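CysE, serine acetyltransferase (Brucella abortus, PDB 4HZD) catalyses the transfer of an acetyl group from acetyl-coenzyme A to L-serine, giving O-acetylserine for cysteine biosynthesis. Local coordinates at the interface of chains A and B. Coordinates in Å, arbitrary orientation; residue numbers count along the deposited sequence, not the author numbering. Chains: chain A/B, CysE, serine acetyltransferase.

Contact 1: the interface of chains A and B. Residues chain A 104-105, 107, 109-110, 114; chain B 137, 140.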
loop_
_atom_site.group_PDB
_atom_site.type_symbol
_atom_site.label_atom_id
_atom_site.label_comp_id
_atom_site.label_asym_id
_atom_site.label_seq_id
_atom_site.Cartn_x
_atom_site.Cartn_y
_atom_site.Cartn_z
ATOM N N ALA A 104 -8.336 32.650 -6.039
ATOM C CA ALA A 104 -8.466 31.806 -4.861
ATOM C C ALA A 104 -7.134 31.282 -4.324
ATOM O O ALA A 104 -7.088 30.780 -3.212
ATOM C CB ALA A 104 -9.406 30.642 -5.171
ATOM N N TYR A 105 -6.075 31.367 -5.136
ATOM C CA TYR A 105 -4.741 30.840 -4.792
ATOM C C TYR A 105 -3.695 31.903 -5.051
ATOM O O TYR A 105 -3.754 32.565 -6.083
ATOM C CB TYR A 105 -4.425 29.556 -5.604
ATOM C CG TYR A 105 -5.468 28.496 -5.371
ATOM C CD1 TYR A 105 -5.479 27.756 -4.187
ATOM C CD2 TYR A 105 -6.495 28.301 -6.286
ATOM C CE1 TYR A 105 -6.469 26.824 -3.934
ATOM C CE2 TYR A 105 -7.498 27.381 -6.051
ATOM C CZ TYR A 105 -7.477 26.637 -4.876
ATOM O OH TYR A 105 -8.474 25.712 -4.638
ATOM N N ARG A 107 -0.144 31.315 -4.966
ATOM C CA ARG A 107 1.228 30.800 -5.118
ATOM C C ARG A 107 1.430 29.937 -6.372
ATOM O O ARG A 107 0.553 29.163 -6.744
ATOM C CB ARG A 107 1.660 30.056 -3.832
ATOM C CG ARG A 107 1.444 30.859 -2.526
ATOM C CD ARG A 107 1.682 30.005 -1.286
ATOM N NE ARG A 107 0.868 28.784 -1.344
ATOM C CZ ARG A 107 1.023 27.740 -0.548
ATOM N NH1 ARG A 107 1.956 27.763 0.405
ATOM N NH2 ARG A 107 0.244 26.665 -0.706
ATOM N N MET A 109 3.181 27.496 -6.383
ATOM C CA MET A 109 3.204 26.123 -5.823
ATOM C C MET A 109 1.804 25.475 -5.780
ATOM O O MET A 109 1.690 24.236 -5.793
ATOM C CB MET A 109 3.793 26.164 -4.408
ATOM C CG MET A 109 4.051 24.788 -3.815
ATOM S SD MET A 109 5.060 24.935 -2.334
ATOM C CE MET A 109 3.942 25.282 -1.004
ATOM N N ASP A 110 0.748 26.305 -5.739
ATOM C CA ASP A 110 -0.626 25.791 -5.585
ATOM C C ASP A 110 -1.028 24.829 -6.715
ATOM O O ASP A 110 -1.473 23.729 -6.425
ATOM C CB ASP A 110 -1.677 26.919 -5.342
ATOM C CG ASP A 110 -1.413 27.707 -4.052
ATOM O OD1 ASP A 110 -0.866 27.147 -3.087
ATOM O OD2 ASP A 110 -1.715 28.907 -4.004
ATOM N N TYR A 114 -1.504 20.880 -5.776
ATOM C CA TYR A 114 -2.899 20.711 -5.323
ATOM C C TYR A 114 -3.962 20.581 -6.421
ATOM O O TYR A 114 -4.923 19.801 -6.294
ATOM C CB TYR A 114 -3.293 21.781 -4.273
ATOM C CG TYR A 114 -2.340 21.851 -3.101
ATOM C CD1 TYR A 114 -2.066 20.713 -2.324
ATOM C CD2 TYR A 114 -1.651 23.045 -2.792
ATOM C CE1 TYR A 114 -1.142 20.756 -1.281
ATOM C CE2 TYR A 114 -0.748 23.101 -1.735
ATOM C CZ TYR A 114 -0.515 21.959 -0.964
ATOM O OH TYR A 114 0.400 21.990 0.066
ATOM N N ASP B 137 -1.138 25.161 3.763
ATOM C CA ASP B 137 -0.804 23.981 2.990
ATOM C C ASP B 137 -1.579 22.778 3.422
ATOM O O ASP B 137 -2.121 22.094 2.569
ATOM C CB ASP B 137 0.687 23.716 2.917
ATOM C CG ASP B 137 1.314 24.612 1.940
ATOM O OD1 ASP B 137 1.330 24.250 0.745
ATOM O OD2 ASP B 137 1.681 25.736 2.319
ATOM N N TYR B 140 -5.049 23.248 1.983
ATOM C CA TYR B 140 -5.153 23.047 0.534
ATOM C C TYR B 140 -4.985 21.571 0.195
ATOM O O TYR B 140 -5.624 21.047 -0.735
ATOM C CB TYR B 140 -4.107 23.857 -0.243
ATOM C CG TYR B 140 -4.261 25.368 -0.211
ATOM C CD1 TYR B 140 -5.529 25.988 -0.176
ATOM C CD2 TYR B 140 -3.125 26.188 -0.237
ATOM C CE1 TYR B 140 -5.631 27.389 -0.145
ATOM C CE2 TYR B 140 -3.229 27.566 -0.214
ATOM C CZ TYR B 140 -4.468 28.167 -0.169
ATOM O OH TYR B 140 -4.509 29.553 -0.146
#
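B:Tyr140 and B:Asp137, one turn apart on helix 136-149, insert between A:Tyr105, A:Arg107 and A:Tyr114 in a mixed aromatic and salt-bridge patch that joins two copies of the protein in the helical part of the hexameric assembly. B:Tyr140 buries 75 Å². Its CB sits over one face of the A:Tyr114 ring, 3.6 Å from CD2 of A:Tyr114. The rim of A:Tyr105 points at one face of the B:Tyr140 ring, CD1 of A:Tyr105 standing 4.0 Å above the plane, and with the rings 65° apart this is an edge-to-face pair. At the rim of B:Tyr140, NH2 of A:Arg107 lies in the ring plane, 3.4 Å from CD2.

B:Asp137 buries 39 Å² and meets the guanidinium end-on. NH1 of A:Arg107 reaches the syn lone pair of OD2 of B:Asp137 at 2.8 Å, making the salt bridge, and NH2 of A:Arg107 bonds to OD1 from above the carboxylate plane. Within chain A, NE and NH2 of A:Arg107 both bond to OD1 of A:Asp110, NH2 at 2.7 Å, which fixes the guanidinium rotation. The chain bend at chi3 (-54°) turns the group between both carboxylates. The phenol OH of A:Tyr114 donates to the anti lone pair of OD1 of B:Asp137 at 2.5 Å.

Contact 2: the interface of chains A and B. Residues chain A 36; chain B 72, 135, 138.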
loop_
_atom_site.group_PDB
_atom_site.type_symbol
_atom_site.label_atom_id
_atom_site.label_comp_id
_atom_site.label_asym_id
_atom_site.label_seq_id
_atom_site.Cartn_x
_atom_site.Cartn_y
_atom_site.Cartn_z
ATOM N N VAL A 36 5.085 18.368 10.052
ATOM C CA VAL A 36 4.529 17.072 9.666
ATOM C C VAL A 36 4.379 16.888 8.133
ATOM O O VAL A 36 4.353 15.760 7.643
ATOM C CB VAL A 36 3.213 16.752 10.407
ATOM C CG1 VAL A 36 2.045 17.573 9.826
ATOM C CG2 VAL A 36 2.947 15.249 10.355
ATOM N N ILE B 72 -1.549 10.719 10.111
ATOM C CA ILE B 72 -1.329 12.149 10.226
ATOM C C ILE B 72 -2.646 12.889 10.126
ATOM O O ILE B 72 -2.922 13.811 10.926
ATOM C CB ILE B 72 -0.337 12.666 9.149
ATOM C CG1 ILE B 72 1.084 12.130 9.490
ATOM C CG2 ILE B 72 -0.375 14.194 9.084
ATOM C CD1 ILE B 72 2.026 12.026 8.287
ATOM N N ARG B 135 -2.281 27.340 8.758
ATOM C CA ARG B 135 -1.808 26.076 8.207
ATOM C C ARG B 135 -2.399 25.815 6.813
ATOM O O ARG B 135 -3.131 24.836 6.582
ATOM C CB ARG B 135 -2.125 24.931 9.189
ATOM C CG ARG B 135 -1.277 24.999 10.454
ATOM C CD ARG B 135 -1.699 23.955 11.457
ATOM N NE ARG B 135 -1.173 22.625 11.123
ATOM C CZ ARG B 135 -1.293 21.560 11.916
ATOM N NH1 ARG B 135 -1.966 21.668 13.067
ATOM N NH2 ARG B 135 -0.762 20.384 11.557
ATOM N N PHE B 138 -1.674 22.544 4.737
ATOM C CA PHE B 138 -2.474 21.417 5.180
ATOM C C PHE B 138 -3.898 21.589 4.632
ATOM O O PHE B 138 -4.502 20.648 4.117
ATOM C CB PHE B 138 -2.476 21.284 6.703
ATOM C CG PHE B 138 -2.553 19.837 7.178
ATOM C CD1 PHE B 138 -3.516 18.955 6.655
ATOM C CD2 PHE B 138 -1.679 19.366 8.152
ATOM C CE1 PHE B 138 -3.589 17.638 7.077
ATOM C CE2 PHE B 138 -1.730 18.048 8.564
ATOM C CZ PHE B 138 -2.707 17.186 8.048
#
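A:Val36, on the short 3-10 helix 35-37, directs its two methyls at different side chains of chain B: CG2 at B:Ile72 and CG1 at B:Phe138. This is a small van der Waals patch, 61 Å² in all, of which A:Val36 supplies 36 Å² and B:Ile72 17 Å².

The valine and isoleucine side chains point in opposite directions and overlap alongside. CG2 of A:Val36 is 3.7 Å from the branch methyl CG2 of B:Ile72. It is equally near the methylene of that residue, with CG2 of A:Val36 3.7 Å from CG1 of B:Ile72, and CD1 of B:Ile72 follows at 3.9 Å from the same methyl. One methyl is therefore packed along the length of the isoleucine. The methyls that face each other both stand anti to their own backbone N; for the valine this follows from chi1 of 75°, which puts CG1 between N and the carbonyl carbon and turns it toward the phenylalanine.

A:Val36 and B:Phe138 approach at a slant, and the methyl addresses a carbon of the ring rather than its centre. Inside chain B, CG2 of B:Ile72 lies 3.9 Å from CZ of B:Phe138, a second-shell contact linking helices 70-83 and 136-149 behind the valine. The guanidinium of B:Arg135 comes only marginally near, burying 5 Å². On the ring itself the valine contact is CG1 of A:Val36 to CE2 of B:Phe138, 4.0 Å.

Contact 3: the interface of chains A and B. Residues chain A 116, 149, 151, 170; chain B 147-148, 151.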
loop_
_atom_site.group_PDB
_atom_site.type_symbol
_atom_site.label_atom_id
_atom_site.label_comp_id
_atom_site.label_asym_id
_atom_site.label_seq_id
_atom_site.Cartn_x
_atom_site.Cartn_y
_atom_site.Cartn_z
ATOM N N LYS A 116 -6.025 19.587 -9.349
ATOM C CA LYS A 116 -6.166 18.416 -10.221
ATOM C C LYS A 116 -6.351 18.798 -11.685
ATOM O O LYS A 116 -5.943 18.058 -12.565
ATOM C CB LYS A 116 -7.281 17.456 -9.711
ATOM C CG LYS A 116 -8.700 17.965 -9.914
ATOM C CD LYS A 116 -9.720 17.090 -9.163
ATOM C CE LYS A 116 -11.135 17.372 -9.679
ATOM N NZ LYS A 116 -12.155 16.750 -8.772
ATOM N N ILE A 149 -9.225 9.552 -11.049
ATOM C CA ILE A 149 -8.610 10.280 -9.928
ATOM C C ILE A 149 -8.744 11.787 -10.051
ATOM O O ILE A 149 -8.901 12.466 -9.024
ATOM C CB ILE A 149 -7.108 9.905 -9.747
ATOM C CG1 ILE A 149 -6.956 8.408 -9.484
ATOM C CG2 ILE A 149 -6.451 10.694 -8.607
ATOM C CD1 ILE A 149 -7.931 7.828 -8.451
ATOM N N GLN A 151 -11.068 13.078 -12.341
ATOM C CA GLN A 151 -12.434 13.213 -12.918
ATOM C C GLN A 151 -12.453 13.966 -14.234
ATOM O O GLN A 151 -13.443 14.657 -14.571
ATOM C CB GLN A 151 -13.419 13.802 -11.887
ATOM C CG GLN A 151 -13.571 12.892 -10.650
ATOM C CD GLN A 151 -12.419 13.031 -9.651
ATOM O OE1 GLN A 151 -12.051 14.142 -9.252
ATOM N NE2 GLN A 151 -11.873 11.905 -9.218
ATOM N N THR A 170 -13.590 18.964 -12.196
ATOM C CA THR A 170 -14.435 17.773 -12.072
ATOM C C THR A 170 -15.487 17.649 -13.200
ATOM O O THR A 170 -16.321 18.529 -13.372
ATOM C CB THR A 170 -15.236 17.817 -10.757
ATOM O OG1 THR A 170 -14.376 18.154 -9.660
ATOM C CG2 THR A 170 -16.037 16.472 -10.531
ATOM N N SER B 147 -11.371 16.988 -3.189
ATOM C CA SER B 147 -11.797 17.132 -4.588
ATOM C C SER B 147 -11.602 15.824 -5.350
ATOM O O SER B 147 -12.453 15.430 -6.153
ATOM C CB SER B 147 -11.041 18.265 -5.298
ATOM O OG SER B 147 -11.645 18.495 -6.558
ATOM N N SER B 148 -10.481 15.137 -5.096
ATOM C CA SER B 148 -10.129 13.934 -5.890
ATOM C C SER B 148 -10.896 12.689 -5.454
ATOM O O SER B 148 -11.287 11.872 -6.293
ATOM C CB SER B 148 -8.608 13.675 -5.866
ATOM O OG SER B 148 -8.344 12.346 -6.269
ATOM N N GLN B 151 -14.953 14.116 -4.794
ATOM C CA GLN B 151 -15.390 14.967 -5.934
ATOM C C GLN B 151 -16.087 16.239 -5.496
ATOM O O GLN B 151 -16.982 16.763 -6.200
ATOM C CB GLN B 151 -16.222 14.157 -6.949
ATOM C CG GLN B 151 -15.409 13.001 -7.570
ATOM C CD GLN B 151 -15.302 11.777 -6.657
ATOM O OE1 GLN B 151 -16.307 11.284 -6.131
ATOM N NE2 GLN B 151 -14.093 11.263 -6.496
HETATM O O HOH W 1 -16.078 18.883 -7.632
#
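A:Lys116 and B:Ser147 form the polar core of this patch. The lysine chain, extended beyond CG, brings its amine to four oxygens; an ammonium has three N-H groups, so at least one would be shared. Across the interface NZ of A:Lys116 bonds to OG of B:Ser147 at 2.9 Å and to its backbone O, the latter from well above the carbonyl plane (C=O...N angle 111°) and perhaps the weaker partner. Within chain A, NZ of A:Lys116 meets the amide OE1 of A:Gln151 at 2.7 Å, in the carbonyl plane, and OG1 of A:Thr170 at 2.8 Å. These acceptors probably hold the amine in place for the serine.

Another bond runs the other way: OG of B:Ser148, turned anti to its own N (chi1 163°), donates to the backbone O of A:Ile149 at 2.8 Å. NE2 of A:Gln151 makes a weak bond to O of B:Ser148, an oxygen that also accepts from NE2 of B:Gln151 at 2.9 Å. One water joins OG1 of A:Thr170 to O of B:Gln151.

The apolar part is the two glutamines crossing near a right angle, CG of A:Gln151 3.6 Å from CG of B:Gln151.

On chain B the site lies at the C-terminal end of helix 136-149, whose carbonyls may favour the lysine's positive charge, before strand 152-154 begins the left-handed beta-helix; on chain A, A:Lys116 opens helix 116-132 and A:Thr170 sits in the loop between strands 165-166 and 172-174.

Helix 136-149 of chain B supplies residues to all three sites: its first turns to contact 1 and one residue of contact 2, its last turn to contact 3. The C-alpha centres lie about 14 Å apart for contacts 1 and 2, 16 Å for contacts 1 and 3, and 21 Å for contacts 2 and 3. On chain A, contacts 1 and 3 come near in sequence at A:Tyr114 and A:Lys116, but contact 3 also draws on A:Ile149, A:Gln151 and A:Thr170; contact 2 uses the 3-10 helix 35-37, far earlier. Both helix ends thus face the neighbour, helix 70-83 assisting at contact 2, consistent with trimers within a hexameric serine acetyltransferase.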